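Local coordinates for cell surface protein (Faecalibacterium prausnitzii A2-165, PDB 4GT6) that is of unknown function but, as an extracellular leucine-rich-repeat protein, probably binds other proteins at the cell surface, at residues I128-F133 with S150-M155; I174-F179 with I196-F201. All coordinates share one frame; numbering follows the deposited sequence.

Interaction 1. Residues I128-F133 with S150-M155; sequences IDSEAF and SVADGM
Ser130 and Asp153 meet tip to tip: OG gives its proton to OD1 at 2.6 Å, coming in from above the carboxylate plane, 39° out of it. Asp153 CG sits between its own backbone N and carbonyl carbon (chi1 62°), which swings the carboxylate round toward Ser130 although CB itself does not point that way. Both oxygens lie against Ser130 CB as well, so the group rests along the serine instead of touching at one atom. On the inner side, selenomethionine Met155 starts anti to its backbone N and, in the conformer described, one of two deposited, bends at chi3 and brings CE against Ile128, 3.7 Å from CG2 and 3.5 Å from the carbonyl O of Ile128. The two side chains cross at about a right angle. Each segment makes a type II turn, Asp129 to Ala132 and Ala152 to Met155, stacked one on the next as successive coils of the BspA-type leucine-rich-repeat solenoid. Two backbone bonds join the turns: Glu131 N to Asp153 O, 2.9 Å, and Phe133 N to Met155 O, also 2.9 Å. Between them Glu131 CA points its hydrogen at Gly154 O, 3.3 Å away, nearly straight at 161°. Ala152 CB packs on the backbone from Ile128 O to Ser130 N. The Glu131 carboxylate turns to His134 and Gln108, while the Phe133 ring takes Met155 CG at its edge and lies parallel to that of Phe110, a turn of the solenoid earlier.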
ATOM      1  N   ILE A 128       5.167 -10.320  11.434  1.00 13.39           N
ATOM      2  CA  ILE A 128       3.896  -9.594  11.297  1.00 13.62           C
ATOM      3  C   ILE A 128       3.336  -9.990   9.937  1.00 18.21           C
ATOM      4  O   ILE A 128       4.007  -9.763   8.909  1.00 17.31           O
ATOM      5  CB  ILE A 128       4.009  -8.057  11.451  1.00 16.44           C
ATOM      6  CG1 ILE A 128       4.881  -7.609  12.640  1.00 17.83           C
ATOM      7  CG2 ILE A 128       2.615  -7.476  11.544  1.00 15.98           C
ATOM      8  CD1 ILE A 128       5.290  -6.062  12.577  1.00 22.90           C
ATOM      9  N   ASP A 129       2.126 -10.556   9.911  1.00 14.25           N
ATOM     10  CA  ASP A 129       1.576 -11.052   8.655  1.00 13.88           C
ATOM     11  C   ASP A 129       0.743  -9.998   7.926  1.00 15.29           C
ATOM     12  O   ASP A 129       0.547  -8.890   8.417  1.00 14.46           O
ATOM     13  CB  ASP A 129       0.770 -12.340   8.884  1.00 15.77           C
ATOM     14  CG  ASP A 129       0.900 -13.404   7.787  1.00 24.77           C
ATOM     15  OD1 ASP A 129       1.255 -13.037   6.606  1.00 20.50           O
ATOM     16  OD2 ASP A 129       0.596 -14.592   8.076  1.00 24.68           O
ATOM     17  N   SER A 130       0.293 -10.345   6.719  1.00 12.33           N
ATOM     18  CA  SER A 130      -0.417  -9.462   5.782  1.00 12.05           C
ATOM     19  C   SER A 130      -1.498  -8.616   6.412  1.00 14.68           C
ATOM     20  O   SER A 130      -2.299  -9.132   7.207  1.00 13.22           O
ATOM     21  CB  SER A 130      -1.076 -10.296   4.687  1.00 17.10           C
ATOM     22  OG  SER A 130      -0.093 -11.158   4.132  1.00 23.33           O
ATOM     23  N   GLU A 131      -1.523  -7.316   6.026  1.00 10.77           N
ATOM     24  CA  GLU A 131      -2.565  -6.339   6.370  1.00  9.97           C
ATOM     25  C   GLU A 131      -2.842  -6.228   7.874  1.00 13.55           C
ATOM     26  O   GLU A 131      -3.963  -5.863   8.248  1.00 13.64           O
ATOM     27  CB  GLU A 131      -3.866  -6.796   5.685  1.00 12.23           C
ATOM     28  CG  GLU A 131      -3.787  -6.843   4.165  1.00 16.62           C
ATOM     29  CD  GLU A 131      -5.066  -7.394   3.567  1.00 27.45           C
ATOM     30  OE1 GLU A 131      -5.352  -8.601   3.748  1.00 24.72           O
ATOM     31  OE2 GLU A 131      -5.832  -6.582   3.006  1.00 31.43           O
ATOM     32  N   ALA A 132      -1.843  -6.483   8.727  1.00 11.97           N
ATOM     33  CA  ALA A 132      -2.053  -6.450  10.174  1.00 12.44           C
ATOM     34  C   ALA A 132      -2.486  -5.071  10.654  1.00 15.49           C
ATOM     35  O   ALA A 132      -3.218  -5.002  11.636  1.00 14.80           O
ATOM     36  CB  ALA A 132      -0.784  -6.872  10.900  1.00 13.36           C
ATOM     37  N   PHE A 133      -2.092  -3.972   9.951  1.00 11.58           N
ATOM     38  CA  PHE A 133      -2.488  -2.636  10.401  1.00 11.94           C
ATOM     39  C   PHE A 133      -3.187  -1.874   9.286  1.00 15.82           C
ATOM     40  O   PHE A 133      -3.140  -0.645   9.257  1.00 14.64           O
ATOM     41  CB  PHE A 133      -1.257  -1.861  10.939  1.00 14.05           C
ATOM     42  CG  PHE A 133      -0.707  -2.529  12.186  1.00 14.80           C
ATOM     43  CD1 PHE A 133      -1.330  -2.354  13.422  1.00 16.52           C
ATOM     44  CD2 PHE A 133       0.401  -3.372  12.112  1.00 17.62           C
ATOM     45  CE1 PHE A 133      -0.838  -2.987  14.569  1.00 17.90           C
ATOM     46  CE2 PHE A 133       0.883  -4.026  13.259  1.00 19.51           C
ATOM     47  CZ  PHE A 133       0.227  -3.860  14.470  1.00 17.76           C
ATOM     48  N   SER A 150      10.536  -9.052   6.736  1.00 15.52           N
ATOM     49  CA  SER A 150       9.789  -8.459   5.622  1.00 16.29           C
ATOM     50  C   SER A 150       8.618  -7.652   6.110  1.00 19.96           C
ATOM     51  O   SER A 150       8.136  -7.857   7.222  1.00 18.81           O
ATOM     52  CB  SER A 150       9.310  -9.509   4.617  1.00 21.67           C
ATOM     53  OG  SER A 150       8.357 -10.384   5.187  1.00 25.89           O
ATOM     54  N   VAL A 151       8.159  -6.718   5.276  1.00 15.13           N
ATOM     55  CA  VAL A 151       6.962  -5.953   5.584  1.00 14.25           C
ATOM     56  C   VAL A 151       5.906  -6.621   4.731  1.00 17.82           C
ATOM     57  O   VAL A 151       5.961  -6.500   3.502  1.00 15.24           O
ATOM     58  CB  VAL A 151       7.121  -4.433   5.319  1.00 16.83           C
ATOM     59  CG1 VAL A 151       5.796  -3.703   5.598  1.00 15.52           C
ATOM     60  CG2 VAL A 151       8.228  -3.860   6.189  1.00 16.63           C
ATOM     61  N   ALA A 152       5.002  -7.397   5.355  1.00 14.73           N
ATOM     62  CA  ALA A 152       4.013  -8.200   4.610  1.00 15.43           C
ATOM     63  C   ALA A 152       3.038  -7.313   3.817  1.00 14.71           C
ATOM     64  O   ALA A 152       2.920  -6.116   4.090  1.00 14.73           O
ATOM     65  CB  ALA A 152       3.265  -9.132   5.555  1.00 16.29           C
ATOM     66  N   ASP A 153       2.406  -7.887   2.792  1.00 12.67           N
ATOM     67  CA  ASP A 153       1.538  -7.147   1.875  1.00 12.90           C
ATOM     68  C   ASP A 153       0.421  -6.395   2.596  1.00 15.71           C
ATOM     69  O   ASP A 153      -0.175  -6.918   3.541  1.00 14.57           O
ATOM     70  CB  ASP A 153       0.940  -8.063   0.797  1.00 15.01           C
ATOM     71  CG  ASP A 153       0.054  -9.166   1.314  1.00 24.14           C
ATOM     72  OD1 ASP A 153       0.598 -10.198   1.787  1.00 23.08           O
ATOM     73  OD2 ASP A 153      -1.172  -8.988   1.294  1.00 29.39           O
ATOM     74  N   GLY A 154       0.219  -5.152   2.177  1.00 13.32           N
ATOM     75  CA  GLY A 154      -0.825  -4.268   2.687  1.00 13.11           C
ATOM     76  C   GLY A 154      -0.750  -3.968   4.167  1.00 15.27           C
ATOM     77  O   GLY A 154      -1.746  -3.547   4.750  1.00 14.80           O
HETATM   78  N   MSE A 155       0.427  -4.171   4.781  1.00 12.61           N
HETATM   79  CA  MSE A 155       0.566  -4.013   6.235  0.50 12.24           C
HETATM   80  C   MSE A 155       0.069  -2.664   6.738  1.00 15.68           C
HETATM   81  O   MSE A 155      -0.648  -2.655   7.746  1.00 14.92           O
HETATM   82  CB  MSE A 155       1.995  -4.250   6.727  0.50 13.74           C
HETATM   83  CG  MSE A 155       2.151  -4.021   8.260  0.50 19.89           C
HETATM   84 SE   MSE A 155       3.855  -4.622   8.898  0.38 27.14          SE
HETATM   85  CE  MSE A 155       3.648  -6.350   8.206  0.50 23.89           C
TER
HETATM   86  O   HOH W   1       7.076 -10.530   9.143  1.00 24.77           O

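Interaction 2. Residues I174-F179 with I196-F201; sequences IEERAF and IGTNAF. With EDO (1,2-ethanediol), chain F; EDO (1,2-ethanediol), chain G; EDO (1,2-ethanediol), chain L.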
ATOM      1  N   ILE A 174       9.713  -5.531   0.970  1.00 14.18           N
ATOM      2  CA  ILE A 174       8.589  -4.633   1.270  1.00 13.53           C
ATOM      3  C   ILE A 174       7.529  -5.083   0.296  1.00 16.88           C
ATOM      4  O   ILE A 174       7.644  -4.804  -0.896  1.00 17.06           O
ATOM      5  CB  ILE A 174       8.953  -3.132   1.166  1.00 16.17           C
ATOM      6  CG1 ILE A 174      10.100  -2.767   2.112  1.00 16.74           C
ATOM      7  CG2 ILE A 174       7.706  -2.247   1.403  1.00 15.77           C
ATOM      8  CD1 ILE A 174      10.735  -1.364   1.780  1.00 19.54           C
ATOM      9  N   GLU A 175       6.510  -5.803   0.777  1.00 13.06           N
ATOM     10  CA  GLU A 175       5.572  -6.449  -0.143  1.00 12.31           C
ATOM     11  C   GLU A 175       4.549  -5.490  -0.743  1.00 13.83           C
ATOM     12  O   GLU A 175       4.473  -4.319  -0.365  1.00 14.52           O
ATOM     13  CB  GLU A 175       4.891  -7.690   0.505  1.00 13.29           C
ATOM     14  CG  GLU A 175       5.856  -8.742   1.076  1.00 15.50           C
ATOM     15  CD  GLU A 175       6.820  -9.468   0.139  1.00 34.45           C
ATOM     16  OE1 GLU A 175       6.882  -9.132  -1.066  1.00 23.83           O
ATOM     17  OE2 GLU A 175       7.538 -10.372   0.625  1.00 25.31           O
ATOM     18  N   GLU A 176       3.777  -5.986  -1.703  1.00 13.02           N
ATOM     19  CA  GLU A 176       2.772  -5.199  -2.408  1.00 12.81           C
ATOM     20  C   GLU A 176       1.892  -4.382  -1.487  1.00 15.72           C
ATOM     21  O   GLU A 176       1.391  -4.912  -0.485  1.00 15.18           O
ATOM     22  CB  GLU A 176       1.847  -6.126  -3.216  1.00 14.17           C
ATOM     23  CG  GLU A 176       2.477  -6.696  -4.468  1.00 23.35           C
ATOM     24  CD  GLU A 176       1.566  -7.581  -5.298  1.00 40.71           C
ATOM     25  OE1 GLU A 176       0.413  -7.825  -4.869  1.00 32.31           O
ATOM     26  OE2 GLU A 176       2.017  -8.055  -6.368  1.00 30.09           O
ATOM     27  N   ARG A 177       1.681  -3.092  -1.846  1.00 12.98           N
ATOM     28  CA  ARG A 177       0.771  -2.165  -1.148  0.50 13.44           C
ATOM     29  C   ARG A 177       1.111  -1.968   0.348  1.00 16.94           C
ATOM     30  O   ARG A 177       0.272  -1.463   1.099  1.00 16.08           O
ATOM     31  CB  ARG A 177      -0.707  -2.643  -1.290  0.50 13.86           C
ATOM     32  CG  ARG A 177      -1.121  -2.983  -2.736  0.50 13.17           C
ATOM     33  CD  ARG A 177      -2.593  -3.369  -2.912  0.50 17.19           C
ATOM     34  NE  ARG A 177      -3.535  -2.352  -2.433  0.50 20.48           N
ATOM     35  CZ  ARG A 177      -3.841  -1.229  -3.077  0.50 34.33           C
ATOM     36  NH1 ARG A 177      -3.265  -0.940  -4.238  0.50 22.53           N
ATOM     37  NH2 ARG A 177      -4.711  -0.376  -2.554  0.50 23.35           N
ATOM     38  N   ALA A 178       2.341  -2.299   0.782  1.00 14.64           N
ATOM     39  CA  ALA A 178       2.688  -2.168   2.220  1.00 14.02           C
ATOM     40  C   ALA A 178       2.434  -0.761   2.797  1.00 16.79           C
ATOM     41  O   ALA A 178       1.961  -0.667   3.934  1.00 15.92           O
ATOM     42  CB  ALA A 178       4.144  -2.550   2.444  1.00 14.52           C
ATOM     43  N   PHE A 179       2.707   0.328   2.020  1.00 14.10           N
ATOM     44  CA  PHE A 179       2.511   1.700   2.524  1.00 12.84           C
ATOM     45  C   PHE A 179       1.586   2.497   1.637  1.00 16.44           C
ATOM     46  O   PHE A 179       1.643   3.734   1.652  1.00 16.94           O
ATOM     47  CB  PHE A 179       3.869   2.431   2.654  1.00 14.73           C
ATOM     48  CG  PHE A 179       4.784   1.743   3.634  1.00 15.10           C
ATOM     49  CD1 PHE A 179       4.626   1.927   5.003  1.00 18.08           C
ATOM     50  CD2 PHE A 179       5.761   0.855   3.193  1.00 17.59           C
ATOM     51  CE1 PHE A 179       5.442   1.247   5.915  1.00 19.51           C
ATOM     52  CE2 PHE A 179       6.611   0.212   4.103  1.00 19.18           C
ATOM     53  CZ  PHE A 179       6.446   0.414   5.453  1.00 19.20           C
ATOM     54  N   ILE A 196      10.662  -5.080  -3.646  1.00 14.31           N
ATOM     55  CA  ILE A 196       9.645  -4.087  -3.290  1.00 14.16           C
ATOM     56  C   ILE A 196       8.471  -4.408  -4.202  1.00 19.35           C
ATOM     57  O   ILE A 196       8.605  -4.318  -5.423  1.00 18.60           O
ATOM     58  CB  ILE A 196      10.087  -2.594  -3.376  1.00 16.22           C
ATOM     59  CG1 ILE A 196      11.312  -2.304  -2.475  1.00 15.64           C
ATOM     60  CG2 ILE A 196       8.884  -1.685  -3.016  1.00 14.12           C
ATOM     61  CD1 ILE A 196      11.767  -0.810  -2.391  1.00 16.03           C
ATOM     62  N   GLY A 197       7.360  -4.831  -3.614  1.00 14.44           N
ATOM     63  CA  GLY A 197       6.192  -5.255  -4.365  1.00 14.51           C
ATOM     64  C   GLY A 197       5.473  -4.105  -5.035  1.00 17.28           C
ATOM     65  O   GLY A 197       5.642  -2.946  -4.648  1.00 16.11           O
ATOM     66  N   THR A 198       4.634  -4.433  -6.010  1.00 15.57           N
ATOM     67  CA  THR A 198       3.824  -3.475  -6.773  0.50 15.97           C
ATOM     68  C   THR A 198       3.039  -2.569  -5.829  1.00 17.48           C
ATOM     69  O   THR A 198       2.408  -3.107  -4.908  1.00 16.37           O
ATOM     70  CB  THR A 198       2.852  -4.265  -7.684  0.50 21.79           C
ATOM     71  OG1 THR A 198       3.548  -5.299  -8.389  0.50 26.06           O
ATOM     72  CG2 THR A 198       2.149  -3.390  -8.663  0.50 19.26           C
ATOM     73  N   ASN A 199       3.029  -1.237  -6.066  1.00 14.21           N
ATOM     74  CA  ASN A 199       2.239  -0.255  -5.322  1.00 14.31           C
ATOM     75  C   ASN A 199       2.580  -0.152  -3.830  1.00 17.22           C
ATOM     76  O   ASN A 199       1.804   0.455  -3.081  1.00 16.73           O
ATOM     77  CB  ASN A 199       0.732  -0.556  -5.499  1.00 15.99           C
ATOM     78  CG  ASN A 199       0.237  -0.256  -6.881  1.00 21.46           C
ATOM     79  OD1 ASN A 199       0.632   0.737  -7.484  1.00 20.50           O
ATOM     80  ND2 ASN A 199      -0.594  -1.139  -7.442  1.00 19.09           N
ATOM     81  N   ALA A 200       3.766  -0.629  -3.407  1.00 15.22           N
ATOM     82  CA  ALA A 200       4.210  -0.491  -2.003  1.00 15.63           C
ATOM     83  C   ALA A 200       4.141   0.958  -1.552  1.00 17.48           C
ATOM     84  O   ALA A 200       3.829   1.219  -0.397  1.00 17.01           O
ATOM     85  CB  ALA A 200       5.647  -1.004  -1.852  1.00 16.26           C
ATOM     86  N   PHE A 201       4.427   1.921  -2.477  1.00 13.36           N
ATOM     87  CA  PHE A 201       4.409   3.340  -2.143  1.00 13.46           C
ATOM     88  C   PHE A 201       3.418   4.134  -3.017  1.00 16.88           C
ATOM     89  O   PHE A 201       3.537   5.359  -3.137  1.00 17.02           O
ATOM     90  CB  PHE A 201       5.839   3.923  -2.242  1.00 15.13           C
ATOM     91  CG  PHE A 201       6.763   3.275  -1.236  1.00 15.19           C
ATOM     92  CD1 PHE A 201       6.645   3.558   0.126  1.00 17.47           C
ATOM     93  CD2 PHE A 201       7.709   2.337  -1.641  1.00 18.18           C
ATOM     94  CE1 PHE A 201       7.489   2.943   1.060  1.00 17.92           C
ATOM     95  CE2 PHE A 201       8.555   1.718  -0.706  1.00 20.37           C
ATOM     96  CZ  PHE A 201       8.447   2.034   0.638  1.00 18.00           C
TER
HETATM   97  C1  EDO F 904       6.699  -0.678  -6.673  1.00 35.88           C
HETATM   98  O1  EDO F 904       5.468  -0.247  -7.319  1.00 30.58           O
HETATM   99  C2  EDO F 904       7.252  -1.953  -7.388  1.00 38.92           C
HETATM  100  O2  EDO F 904       8.639  -2.224  -7.140  1.00 43.15           O
HETATM  101  C1  EDO G 905      -4.410   1.816  -6.544  1.00 42.01           C
HETATM  102  O1  EDO G 905      -4.095   0.439  -6.415  1.00 46.76           O
HETATM  103  C2  EDO G 905      -3.159   2.642  -6.160  1.00 36.98           C
HETATM  104  O2  EDO G 905      -2.882   2.481  -4.791  1.00 30.69           O
HETATM  105  C1  EDO L 910      -2.202  -2.243 -10.335  1.00 35.06           C
HETATM  106  O1  EDO L 910      -1.622  -0.953 -10.231  1.00 22.05           O
HETATM  107  C2  EDO L 910      -1.469  -3.146 -11.344  1.00 38.65           C
HETATM  108  O2  EDO L 910      -0.265  -3.597 -10.773  1.00 42.20           O
HETATM  109  O   HOH W   2       4.613  -7.197  -6.841  1.00 26.95           O
HETATM  110  O   HOH W   3      -1.909  -3.335  -6.296  0.50 21.99           O
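Ile174 and Ile196 pair in parallel, CA atoms 4.7 Å apart, and the chains then run on as two type II turns in step, bonded from Gly197 N to Ile174 O, from Arg177 N to Thr198 O and from Phe179 N to Ala200 O. The first of these is short, 2.7 Å, and nearly straight at 167°. With the backbones in step and CG anti to the carbonyl carbon in both Phe179 and Phe201, the ring planes end up 5° apart; yet the rings are displaced past each other, leaving little face-to-face overlap, with CD2 of Phe179 3.4 Å from CE1 of Phe201. Ile174 fills the inner side, CG2 on Ala200 CB at 4.0 Å and CD1 at the edge of the Phe201 ring. On the outer side Glu176 runs alongside Thr198, and a water links Glu176 OE2 to Thr198 N. Arg177 likewise lies beside Asn199, CG to CB 4.1 Å, but in the conformer described, one of two, its guanidinium stands 81° from the amide plane and NH1 bonds O1 of one ethanediol at 2.7 Å. Asn199 ND2 gives a straighter bond to another, and Asn199 OD1 turns to His259. Both turns follow short parallel strands, 173-174 and 195-196, whose isoleucines pack inward on Ile189 of strand 186-189, with Phe201 covering Ile187 and Ile189 of that same strand.

Overall arrangement
Interactions 1 and 2 are consecutive steps along one solenoid, their centres about 10 Å apart, with 150-155 and 174-179 in direct contact. Two probable hydrogen bonds join these segments: Glu175 N to Val151 O and Gly154 N to Glu176 O, both 2.9 Å. Asp153 CB also packs 3.4 Å from Glu176 O, so four turns form one continuous stack. The last turn residue is Ala132, Ala178 or Ala200 in three cases and selenomethionine Met155 in the fourth; a phenylalanine follows each: Phe133, Phe156, Phe179 and Phe201. Three ethanediols, probably from the crystallisation liquor, lie at interaction 2, and the sodium site of Ser297 and Glu320 belongs to a later part of the chain.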